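PDB 6K9Z: galactose-1-phosphate uridylyltransferase from Pyrobaculum aerophilum str. IM2, which probably transfers uridylyl groups between UDP-hexose and hexose 1-phosphate, and binds zinc, iron(III) and UDP. Local coordinates for residues 151-156 and 250-255; 155-160 and 261-266; 41-46 and 82-87. The protein carries 1 engineered substitution. All blocks are in the same frame, centred on the assembly; numbering follows the deposited sequence.

Interaction 1: residues 151-156 and 250-255; sequences PRVRAE and VLHQAP. With FE (Fe (III) ion), chain E.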
loop_
_atom_site.group_PDB
_atom_site.type_symbol
_atom_site.label_atom_id
_atom_site.label_comp_id
_atom_site.label_asym_id
_atom_site.label_seq_id
_atom_site.Cartn_x
_atom_site.Cartn_y
_atom_site.Cartn_z
ATOM N N PRO A 151 -0.843 9.337 7.112
ATOM C CA PRO A 151 0.229 9.826 6.245
ATOM C C PRO A 151 -0.190 10.132 4.800
ATOM O O PRO A 151 0.286 11.138 4.273
ATOM C CB PRO A 151 1.317 8.739 6.325
ATOM C CG PRO A 151 1.127 8.223 7.745
ATOM C CD PRO A 151 -0.379 8.202 7.945
ATOM N N ARG A 152 -1.075 9.332 4.206
ATOM C CA ARG A 152 -1.447 9.569 2.789
ATOM C C ARG A 152 -2.220 10.889 2.694
ATOM O O ARG A 152 -1.984 11.671 1.789
ATOM C CB ARG A 152 -2.269 8.411 2.231
ATOM C CG ARG A 152 -2.776 8.665 0.809
ATOM C CD ARG A 152 -3.383 7.484 0.047
ATOM N NE ARG A 152 -2.298 6.591 -0.170
ATOM C CZ ARG A 152 -1.415 6.711 -1.125
ATOM N NH1 ARG A 152 -1.560 7.615 -2.059
ATOM N NH2 ARG A 152 -0.410 5.858 -1.186
ATOM N N VAL A 153 -3.062 11.150 3.693
ATOM C CA VAL A 153 -3.849 12.413 3.722
ATOM C C VAL A 153 -2.916 13.568 4.055
ATOM O O VAL A 153 -3.059 14.601 3.397
ATOM C CB VAL A 153 -5.066 12.330 4.669
ATOM C CG1 VAL A 153 -5.790 13.690 4.730
ATOM C CG2 VAL A 153 -5.992 11.192 4.210
ATOM N N ARG A 154 -1.935 13.389 4.943
ATOM C CA ARG A 154 -0.943 14.443 5.234
ATOM C C ARG A 154 -0.259 14.841 3.922
ATOM O O ARG A 154 -0.046 16.042 3.725
ATOM C CB ARG A 154 0.111 14.010 6.245
ATOM C CG ARG A 154 1.125 15.096 6.614
ATOM C CD ARG A 154 2.061 14.661 7.732
ATOM N NE ARG A 154 1.505 14.645 9.119
ATOM C CZ ARG A 154 0.999 13.552 9.795
ATOM N NH1 ARG A 154 0.883 12.368 9.206
ATOM N NH2 ARG A 154 0.601 13.674 11.070
ATOM N N ALA A 155 0.221 13.879 3.127
ATOM C CA ALA A 155 0.936 14.169 1.856
ATOM C C ALA A 155 -0.024 14.997 0.965
ATOM O O ALA A 155 0.400 16.037 0.402
ATOM C CB ALA A 155 1.356 12.886 1.188
ATOM N N GLU A 156 -1.306 14.608 0.905
ATOM C CA GLU A 156 -2.271 15.295 0.010
ATOM C C GLU A 156 -2.492 16.726 0.532
ATOM O O GLU A 156 -2.580 17.667 -0.299
ATOM C CB GLU A 156 -3.599 14.565 -0.085
ATOM C CG GLU A 156 -3.576 13.137 -0.636
ATOM C CD GLU A 156 -4.898 12.598 -1.145
ATOM O OE1 GLU A 156 -5.959 13.300 -0.970
ATOM O OE2 GLU A 156 -4.906 11.493 -1.739
ATOM N N VAL A 250 -12.342 4.925 0.822
ATOM C CA VAL A 250 -11.804 5.772 1.903
ATOM C C VAL A 250 -12.279 7.199 1.646
ATOM O O VAL A 250 -12.345 7.625 0.531
ATOM C CB VAL A 250 -10.266 5.646 2.000
ATOM C CG1 VAL A 250 -9.574 6.113 0.744
ATOM C CG2 VAL A 250 -9.684 6.300 3.249
ATOM N N LEU A 251 -12.590 7.874 2.725
ATOM C CA LEU A 251 -12.935 9.312 2.732
ATOM C C LEU A 251 -11.681 10.123 3.056
ATOM O O LEU A 251 -11.178 10.016 4.172
ATOM C CB LEU A 251 -14.013 9.583 3.772
ATOM C CG LEU A 251 -14.357 11.066 3.987
ATOM C CD1 LEU A 251 -14.685 11.713 2.644
ATOM C CD2 LEU A 251 -15.518 11.205 4.973
ATOM N N HIS A 252 -11.222 10.919 2.118
ATOM C CA HIS A 252 -10.102 11.876 2.286
ATOM C C HIS A 252 -10.763 13.217 2.601
ATOM O O HIS A 252 -11.405 13.771 1.699
ATOM C CB HIS A 252 -9.277 11.907 1.007
ATOM C CG HIS A 252 -8.387 10.728 0.870
ATOM N ND1 HIS A 252 -7.537 10.575 -0.214
ATOM C CD2 HIS A 252 -8.149 9.710 1.724
ATOM C CE1 HIS A 252 -6.832 9.465 -0.029
ATOM N NE2 HIS A 252 -7.173 8.887 1.133
ATOM N N GLN A 253 -10.609 13.680 3.842
ATOM C CA GLN A 253 -11.147 15.000 4.237
ATOM C C GLN A 253 -10.080 15.746 5.029
ATOM O O GLN A 253 -9.034 15.203 5.386
ATOM C CB GLN A 253 -12.468 14.825 4.968
ATOM C CG GLN A 253 -12.359 14.138 6.311
ATOM C CD GLN A 253 -13.671 14.152 7.061
ATOM O OE1 GLN A 253 -14.403 15.126 7.015
ATOM N NE2 GLN A 253 -13.971 13.088 7.784
ATOM N N ALA A 254 -10.362 16.980 5.353
ATOM C CA ALA A 254 -9.512 17.756 6.256
ATOM C C ALA A 254 -9.391 17.089 7.621
ATOM O O ALA A 254 -10.294 16.423 8.160
ATOM C CB ALA A 254 -10.060 19.139 6.428
ATOM N N PRO A 255 -8.280 17.407 8.306
ATOM C CA PRO A 255 -8.199 17.088 9.718
ATOM C C PRO A 255 -9.307 17.803 10.494
ATOM O O PRO A 255 -9.797 18.851 10.032
ATOM C CB PRO A 255 -6.834 17.560 10.165
ATOM C CG PRO A 255 -6.091 17.797 8.848
ATOM C CD PRO A 255 -7.147 18.228 7.831
HETATM FE FE FE E . -7.122 11.739 -2.085
HETATM O O HOH W 1 -6.374 12.522 -4.041
#
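Val153 and His252, their CA atoms 6.4 Å apart, mark where helix 151-156 runs past strand 250-252, the N-to-C directions of the two short segments differing by 33° and their axes coming within 10.0 Å. An iron(III) ion bridges the gap. Glu156 chelates it with both carboxylate oxygens, OE1 at 2.2 Å and OE2 at 2.3 Å from the metal, while His252 ND1 binds from the strand at 2.2 Å from the iron. The carboxylate and imidazole planes stand 87° apart, close to perpendicular, and both carboxylate oxygens lie near ND1 as fellow ligands of the iron, not as hydrogen-bond partners. In Glu156, chi1 of -61° sets CG beside the backbone N, and the extended chain beyond CG takes the carboxylate to the ion. A water, His266 and Glu268 complete the coordination shell.

This iron site belongs to the C-terminal half of the half-barrel sheet: strand 247-252 pairs antiparallel with strand 266-271, and helix 151-167 brings in the glutamate from outside the sheet. Beside the metal, aliphatic carbons of the helix pack on the strand. Val153 CG2 leans on the imidazole, 3.6 Å from His252 CD2, and the other branch, CG1, rests 3.6 Å from Gln253 O. Arg152 contributes the methylene part of its chain, CD lying 4.0 Å from His252 CE1; its guanidinium passes on to a salt bridge with Glu11 of the second subunit. With ND1 on the metal, His252 NE2 hydrogen-bonds to Gly288 O of that same second subunit, so the ring is gripped at both nitrogens, which fixes its rotation. Glu156 OE1 likewise has a second partner, the hydroxyl of Tyr263.

Interaction 2: residues 155-160 and 261-266; sequences AELQAS and QYYHLH. With FE (Fe (III) ion), chain E; ZN (zinc ion), chain D.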
loop_
_atom_site.group_PDB
_atom_site.type_symbol
_atom_site.label_atom_id
_atom_site.label_comp_id
_atom_site.label_asym_id
_atom_site.label_seq_id
_atom_site.Cartn_x
_atom_site.Cartn_y
_atom_site.Cartn_z
ATOM N N ALA A 155 0.221 13.879 3.127
ATOM C CA ALA A 155 0.936 14.169 1.856
ATOM C C ALA A 155 -0.024 14.997 0.965
ATOM O O ALA A 155 0.400 16.037 0.402
ATOM C CB ALA A 155 1.356 12.886 1.188
ATOM N N GLU A 156 -1.306 14.608 0.905
ATOM C CA GLU A 156 -2.271 15.295 0.010
ATOM C C GLU A 156 -2.492 16.726 0.532
ATOM O O GLU A 156 -2.580 17.667 -0.299
ATOM C CB GLU A 156 -3.599 14.565 -0.085
ATOM C CG GLU A 156 -3.576 13.137 -0.636
ATOM C CD GLU A 156 -4.898 12.598 -1.145
ATOM O OE1 GLU A 156 -5.959 13.300 -0.970
ATOM O OE2 GLU A 156 -4.906 11.493 -1.739
ATOM N N LEU A 157 -2.583 16.890 1.842
ATOM C CA LEU A 157 -2.832 18.216 2.468
ATOM C C LEU A 157 -1.649 19.122 2.159
ATOM O O LEU A 157 -1.836 20.311 1.798
ATOM C CB LEU A 157 -3.011 18.018 3.962
ATOM C CG LEU A 157 -4.372 17.486 4.414
ATOM C CD1 LEU A 157 -4.270 16.962 5.812
ATOM C CD2 LEU A 157 -5.483 18.533 4.303
ATOM N N GLN A 158 -0.430 18.601 2.299
ATOM C CA GLN A 158 0.762 19.424 2.092
ATOM C C GLN A 158 0.799 19.836 0.610
ATOM O O GLN A 158 1.022 21.025 0.328
ATOM C CB GLN A 158 2.021 18.709 2.591
ATOM C CG GLN A 158 3.269 19.557 2.412
ATOM C CD GLN A 158 3.214 20.785 3.300
ATOM O OE1 GLN A 158 2.650 20.758 4.404
ATOM N NE2 GLN A 158 3.816 21.888 2.849
ATOM N N ALA A 159 0.618 18.926 -0.344
ATOM C CA ALA A 159 0.667 19.310 -1.773
ATOM C C ALA A 159 -0.457 20.320 -2.068
ATOM O O ALA A 159 -0.181 21.263 -2.836
ATOM C CB ALA A 159 0.502 18.107 -2.674
ATOM N N SER A 160 -1.652 20.074 -1.539
ATOM C CA SER A 160 -2.856 20.911 -1.764
ATOM C C SER A 160 -2.599 22.339 -1.259
ATOM O O SER A 160 -2.888 23.331 -1.986
ATOM C CB SER A 160 -4.043 20.329 -1.125
ATOM O OG SER A 160 -4.405 19.108 -1.744
ATOM N N GLN A 261 -9.605 25.939 3.164
ATOM C CA GLN A 261 -9.787 26.550 1.824
ATOM C C GLN A 261 -9.023 25.737 0.767
ATOM O O GLN A 261 -9.426 25.803 -0.392
ATOM C CB GLN A 261 -9.294 27.997 1.849
ATOM C CG GLN A 261 -10.291 28.957 2.471
ATOM C CD GLN A 261 -9.711 30.364 2.513
ATOM O OE1 GLN A 261 -8.525 30.569 2.800
ATOM N NE2 GLN A 261 -10.530 31.344 2.170
ATOM N N TYR A 262 -7.966 25.012 1.143
ATOM C CA TYR A 262 -6.944 24.479 0.197
ATOM C C TYR A 262 -7.135 22.979 -0.020
ATOM O O TYR A 262 -6.524 22.414 -0.976
ATOM C CB TYR A 262 -5.519 24.710 0.699
ATOM C CG TYR A 262 -5.246 24.224 2.100
ATOM C CD1 TYR A 262 -5.455 25.067 3.186
ATOM C CD2 TYR A 262 -4.790 22.930 2.339
ATOM C CE1 TYR A 262 -5.220 24.648 4.480
ATOM C CE2 TYR A 262 -4.579 22.493 3.637
ATOM C CZ TYR A 262 -4.787 23.355 4.694
ATOM O OH TYR A 262 -4.571 22.953 5.974
ATOM N N TYR A 263 -7.939 22.360 0.835
ATOM C CA TYR A 263 -8.244 20.922 0.685
ATOM C C TYR A 263 -9.740 20.719 0.535
ATOM O O TYR A 263 -10.551 21.537 0.959
ATOM C CB TYR A 263 -7.663 20.120 1.838
ATOM C CG TYR A 263 -7.572 18.625 1.581
ATOM C CD1 TYR A 263 -6.674 18.118 0.663
ATOM C CD2 TYR A 263 -8.285 17.707 2.346
ATOM C CE1 TYR A 263 -6.487 16.752 0.489
ATOM C CE2 TYR A 263 -8.147 16.330 2.146
ATOM C CZ TYR A 263 -7.240 15.859 1.223
ATOM O OH TYR A 263 -7.073 14.496 1.090
ATOM N N HIS A 264 -10.056 19.713 -0.283
ATOM C CA HIS A 264 -11.427 19.367 -0.740
ATOM C C HIS A 264 -11.683 17.881 -0.462
ATOM O O HIS A 264 -10.893 17.054 -0.944
ATOM C CB HIS A 264 -11.466 19.692 -2.239
ATOM C CG HIS A 264 -12.805 19.811 -2.880
ATOM N ND1 HIS A 264 -13.076 20.791 -3.808
ATOM C CD2 HIS A 264 -13.914 19.050 -2.801
ATOM C CE1 HIS A 264 -14.304 20.650 -4.250
ATOM N NE2 HIS A 264 -14.838 19.589 -3.650
ATOM N N LEU A 265 -12.865 17.605 0.197
ATOM C CA LEU A 265 -13.017 16.205 0.614
ATOM C C LEU A 265 -13.342 15.372 -0.610
ATOM O O LEU A 265 -13.928 15.905 -1.632
ATOM C CB LEU A 265 -14.099 16.044 1.678
ATOM C CG LEU A 265 -15.524 16.424 1.315
ATOM C CD1 LEU A 265 -16.275 15.374 0.519
ATOM C CD2 LEU A 265 -16.323 16.691 2.608
ATOM N N HIS A 266 -13.121 14.108 -0.625
ATOM C CA HIS A 266 -13.472 13.208 -1.757
ATOM C C HIS A 266 -13.468 11.779 -1.222
ATOM O O HIS A 266 -12.646 11.500 -0.284
ATOM C CB HIS A 266 -12.509 13.390 -2.941
ATOM C CG HIS A 266 -11.057 13.415 -2.546
ATOM N ND1 HIS A 266 -10.448 14.536 -1.958
ATOM C CD2 HIS A 266 -10.084 12.494 -2.678
ATOM C CE1 HIS A 266 -9.166 14.267 -1.739
ATOM N NE2 HIS A 266 -8.894 13.063 -2.215
HETATM FE FE FE E . -7.122 11.739 -2.085
HETATM ZN ZN ZN D . -11.946 22.829 -3.770
HETATM O O HOH W 2 -5.285 23.057 -3.323
HETATM O O HOH W 1 -6.374 12.522 -4.041
#
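Tyr263 and Leu157 meet at the heart of this contact, where helix 151-167 of the half-barrel fold lies against the long connection between the adjacent antiparallel strands 247-252 and 266-271. The tight part surrounds the Tyr263 ring. Leu157 CD2 sits over one face in a CH-pi contact, 3.7 Å from the ring centroid, while Ser160 OG comes to the edge, 3.5 Å from Tyr263 CD1. A chi1 of -163° sets Tyr263 CG beside its own carbonyl carbon. The phenol hydroxyl reaches the iron ligand Glu156: OH donates to OE1 over 2.6 Å, meeting the anti side of the carboxylate 33° out of its plane. A phenylalanine here would remove that hydroxyl and would probably leave Glu156 OE1 without its hydrogen-bond donor beside the iron. Ser160 OG also donates to Glu156 O at 2.7 Å, so that carbonyl is gripped from opposite faces by OG and by Ser160 N; OG has a further partner in His172.

The Tyr262 ring fits more loosely. Tyr262 is partly exposed, and its CE2 stays 4.1 Å from Leu157 CD2. Here a water spans the backbones, donating to Ser160 O at 2.8 Å and to Tyr262 O at 2.7 Å.

Further along, His264 ND1 joins Cys170, Cys173 and His211 on a zinc ion, whereas His266 NE2 binds the iron. The far nitrogen, His266 ND1, donates to His264 O over 2.8 Å, the oxygen lying almost exactly in the imidazole plane.

Interaction 3: residues 41-46 and 82-87; sequences RGWDVL and ETPQHD. With ZN (zinc ion), chain C.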
loop_
_atom_site.group_PDB
_atom_site.type_symbol
_atom_site.label_atom_id
_atom_site.label_comp_id
_atom_site.label_asym_id
_atom_site.label_seq_id
_atom_site.Cartn_x
_atom_site.Cartn_y
_atom_site.Cartn_z
ATOM N N ARG A 41 -31.808 -4.066 19.303
ATOM C CA ARG A 41 -32.807 -4.200 18.206
ATOM C C ARG A 41 -33.529 -2.872 17.943
ATOM O O ARG A 41 -33.377 -1.944 18.751
ATOM C CB ARG A 41 -33.810 -5.315 18.514
ATOM C CG ARG A 41 -33.201 -6.708 18.544
ATOM C CD ARG A 41 -34.278 -7.749 18.781
ATOM N NE ARG A 41 -33.736 -9.098 18.841
ATOM C CZ ARG A 41 -33.471 -9.847 17.780
ATOM N NH1 ARG A 41 -32.987 -11.065 17.935
ATOM N NH2 ARG A 41 -33.701 -9.377 16.566
ATOM N N GLY A 42 -34.261 -2.802 16.826
ATOM C CA GLY A 42 -35.019 -1.601 16.414
ATOM C C GLY A 42 -34.172 -0.468 15.854
ATOM O O GLY A 42 -34.610 0.691 15.953
ATOM N N TRP A 43 -33.007 -0.782 15.286
ATOM C CA TRP A 43 -32.104 0.258 14.722
ATOM C C TRP A 43 -31.962 0.096 13.203
ATOM O O TRP A 43 -32.051 -1.043 12.716
ATOM C CB TRP A 43 -30.733 0.195 15.402
ATOM C CG TRP A 43 -30.144 -1.181 15.453
ATOM C CD1 TRP A 43 -30.269 -2.087 16.464
ATOM C CD2 TRP A 43 -29.334 -1.817 14.448
ATOM N NE1 TRP A 43 -29.592 -3.237 16.163
ATOM C CE2 TRP A 43 -29.008 -3.102 14.932
ATOM C CE3 TRP A 43 -28.849 -1.430 13.194
ATOM C CZ2 TRP A 43 -28.222 -3.995 14.206
ATOM C CZ3 TRP A 43 -28.076 -2.314 12.477
ATOM C CH2 TRP A 43 -27.768 -3.578 12.977
ATOM N N ASP A 44 -31.782 1.216 12.497
ATOM C CA ASP A 44 -31.553 1.217 11.034
ATOM C C ASP A 44 -30.044 1.172 10.815
ATOM O O ASP A 44 -29.615 0.512 9.825
ATOM C CB ASP A 44 -32.177 2.449 10.359
ATOM C CG ASP A 44 -33.694 2.392 10.234
ATOM O OD1 ASP A 44 -34.226 1.284 10.002
ATOM O OD2 ASP A 44 -34.320 3.460 10.350
ATOM N N VAL A 45 -29.296 1.929 11.639
ATOM C CA VAL A 45 -27.815 2.036 11.564
ATOM C C VAL A 45 -27.270 2.057 12.982
ATOM O O VAL A 45 -27.881 2.659 13.851
ATOM C CB VAL A 45 -27.357 3.281 10.784
ATOM C CG1 VAL A 45 -25.853 3.444 10.831
ATOM C CG2 VAL A 45 -27.862 3.264 9.344
ATOM N N LEU A 46 -26.158 1.373 13.198
ATOM C CA LEU A 46 -25.537 1.282 14.524
ATOM C C LEU A 46 -24.066 1.617 14.400
ATOM O O LEU A 46 -23.437 1.033 13.534
ATOM C CB LEU A 46 -25.728 -0.156 14.993
ATOM C CG LEU A 46 -25.897 -0.302 16.483
ATOM C CD1 LEU A 46 -27.062 0.554 16.942
ATOM C CD2 LEU A 46 -26.103 -1.764 16.846
ATOM N N GLU A 82 -24.265 -1.101 8.820
ATOM C CA GLU A 82 -24.902 -0.312 7.749
ATOM C C GLU A 82 -26.392 -0.623 7.567
ATOM O O GLU A 82 -27.044 0.174 6.913
ATOM C CB GLU A 82 -24.134 -0.542 6.467
ATOM C CG GLU A 82 -22.768 0.111 6.506
ATOM C CD GLU A 82 -21.901 -0.304 5.317
ATOM O OE1 GLU A 82 -22.341 -1.223 4.587
ATOM O OE2 GLU A 82 -20.905 0.400 5.043
ATOM N N THR A 83 -26.859 -1.759 8.079
ATOM C CA THR A 83 -28.251 -2.265 7.918
ATOM C C THR A 83 -28.421 -3.378 8.928
ATOM O O THR A 83 -27.446 -4.068 9.221
ATOM C CB THR A 83 -28.492 -2.814 6.499
ATOM O OG1 THR A 83 -29.750 -3.468 6.454
ATOM C CG2 THR A 83 -27.429 -3.826 6.087
ATOM N N PRO A 84 -29.634 -3.598 9.473
ATOM C CA PRO A 84 -29.916 -4.767 10.295
ATOM C C PRO A 84 -29.945 -6.078 9.472
ATOM O O PRO A 84 -29.802 -7.117 10.037
ATOM C CB PRO A 84 -31.291 -4.396 10.926
ATOM C CG PRO A 84 -31.934 -3.418 9.975
ATOM C CD PRO A 84 -30.789 -2.685 9.339
ATOM N N GLN A 85 -30.080 -5.959 8.146
ATOM C CA GLN A 85 -30.182 -7.145 7.251
ATOM C C GLN A 85 -28.791 -7.705 6.932
ATOM O O GLN A 85 -27.969 -6.973 6.360
ATOM C CB GLN A 85 -30.891 -6.761 5.950
ATOM C CG GLN A 85 -32.374 -6.470 6.122
ATOM C CD GLN A 85 -33.045 -6.134 4.813
ATOM O OE1 GLN A 85 -34.268 -6.141 4.699
ATOM N NE2 GLN A 85 -32.243 -5.837 3.804
ATOM N N HIS A 86 -28.544 -8.952 7.339
ATOM C CA HIS A 86 -27.253 -9.649 7.095
ATOM C C HIS A 86 -27.035 -10.008 5.620
ATOM O O HIS A 86 -25.900 -9.845 5.147
ATOM C CB HIS A 86 -27.155 -10.902 7.970
ATOM C CG HIS A 86 -25.797 -11.511 7.981
ATOM N ND1 HIS A 86 -24.917 -11.321 9.023
ATOM C CD2 HIS A 86 -25.163 -12.299 7.087
ATOM C CE1 HIS A 86 -23.800 -11.972 8.774
ATOM N NE2 HIS A 86 -23.926 -12.577 7.591
ATOM N N ASP A 87 -28.080 -10.489 4.937
ATOM C CA ASP A 87 -27.911 -10.996 3.546
ATOM C C ASP A 87 -28.032 -9.906 2.475
ATOM O O ASP A 87 -28.932 -10.009 1.627
ATOM C CB ASP A 87 -28.795 -12.211 3.254
ATOM C CG ASP A 87 -28.196 -13.113 2.189
ATOM O OD1 ASP A 87 -26.982 -13.393 2.276
ATOM O OD2 ASP A 87 -28.941 -13.520 1.275
HETATM ZN ZN ZN C . -25.191 -10.243 10.606
#
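Pro84 packs over one face of the Trp43 indole where two loops meet at one end of the half-barrel: segment 41-46 leads into strand 46-49, the outermost of this chain's sheet, and segment 82-87 leaves the neighbouring antiparallel strand 76-81. The indole is held between two residues. Pro84 CB lies 4.1 Å above one face, offset toward the rim in a CH-pi contact with the six-membered ring, and Leu46 CD2 lies 3.7 Å above the opposite face. Trp43 CG sits between the backbone N and the carbonyl carbon (chi1 50°), and the far side of the ring system reaches the other loop, with CZ3 3.6 Å from Pro84 N. Beside it, Pro84 CD packs 3.4 Å from Asp44 O, and Val45 CG2 comes to 4.0 Å from Glu82 O.

No hydrogen bond joins segments 41-46 and 82-87 directly; instead Gln98 NE2 of helix 96-114 bonds to both Asp44 O and Glu82 O. The carboxylates of Asp44 and Glu82 turn to Lys101 and Arg126. Beyond Pro84 the chain delivers His86 ND1 to a zinc ion shared with Cys30, Cys33 and His138. An ST turn starts that approach: Gln85 N donates to Thr83 OG1 over 3.0 Å, with an N-H...O angle of 160°.

Interaction 3 comes first along the chain: it closes the loop that holds strands 46-49, 70-71 and 76-81, at one end of the half-barrel in the N-terminal half of the protein. The chain then runs through helix 96-114 and strands 121-128 and 140-146 before helix 151-167 opens both other contacts. Interactions 1 and 2 start from the same stretch of helix, sharing Ala155 and Glu156, and the loop of interaction 2 closes a little later along the chain. Interaction 1 ties the helix to strand 247-252; interaction 2 ties it to the following connection, reaching strand 266-271 at His266. Their centres are 7 Å apart, whereas interaction 3 lies across the chain's centre, about 29 Å from interaction 1, centre to centre.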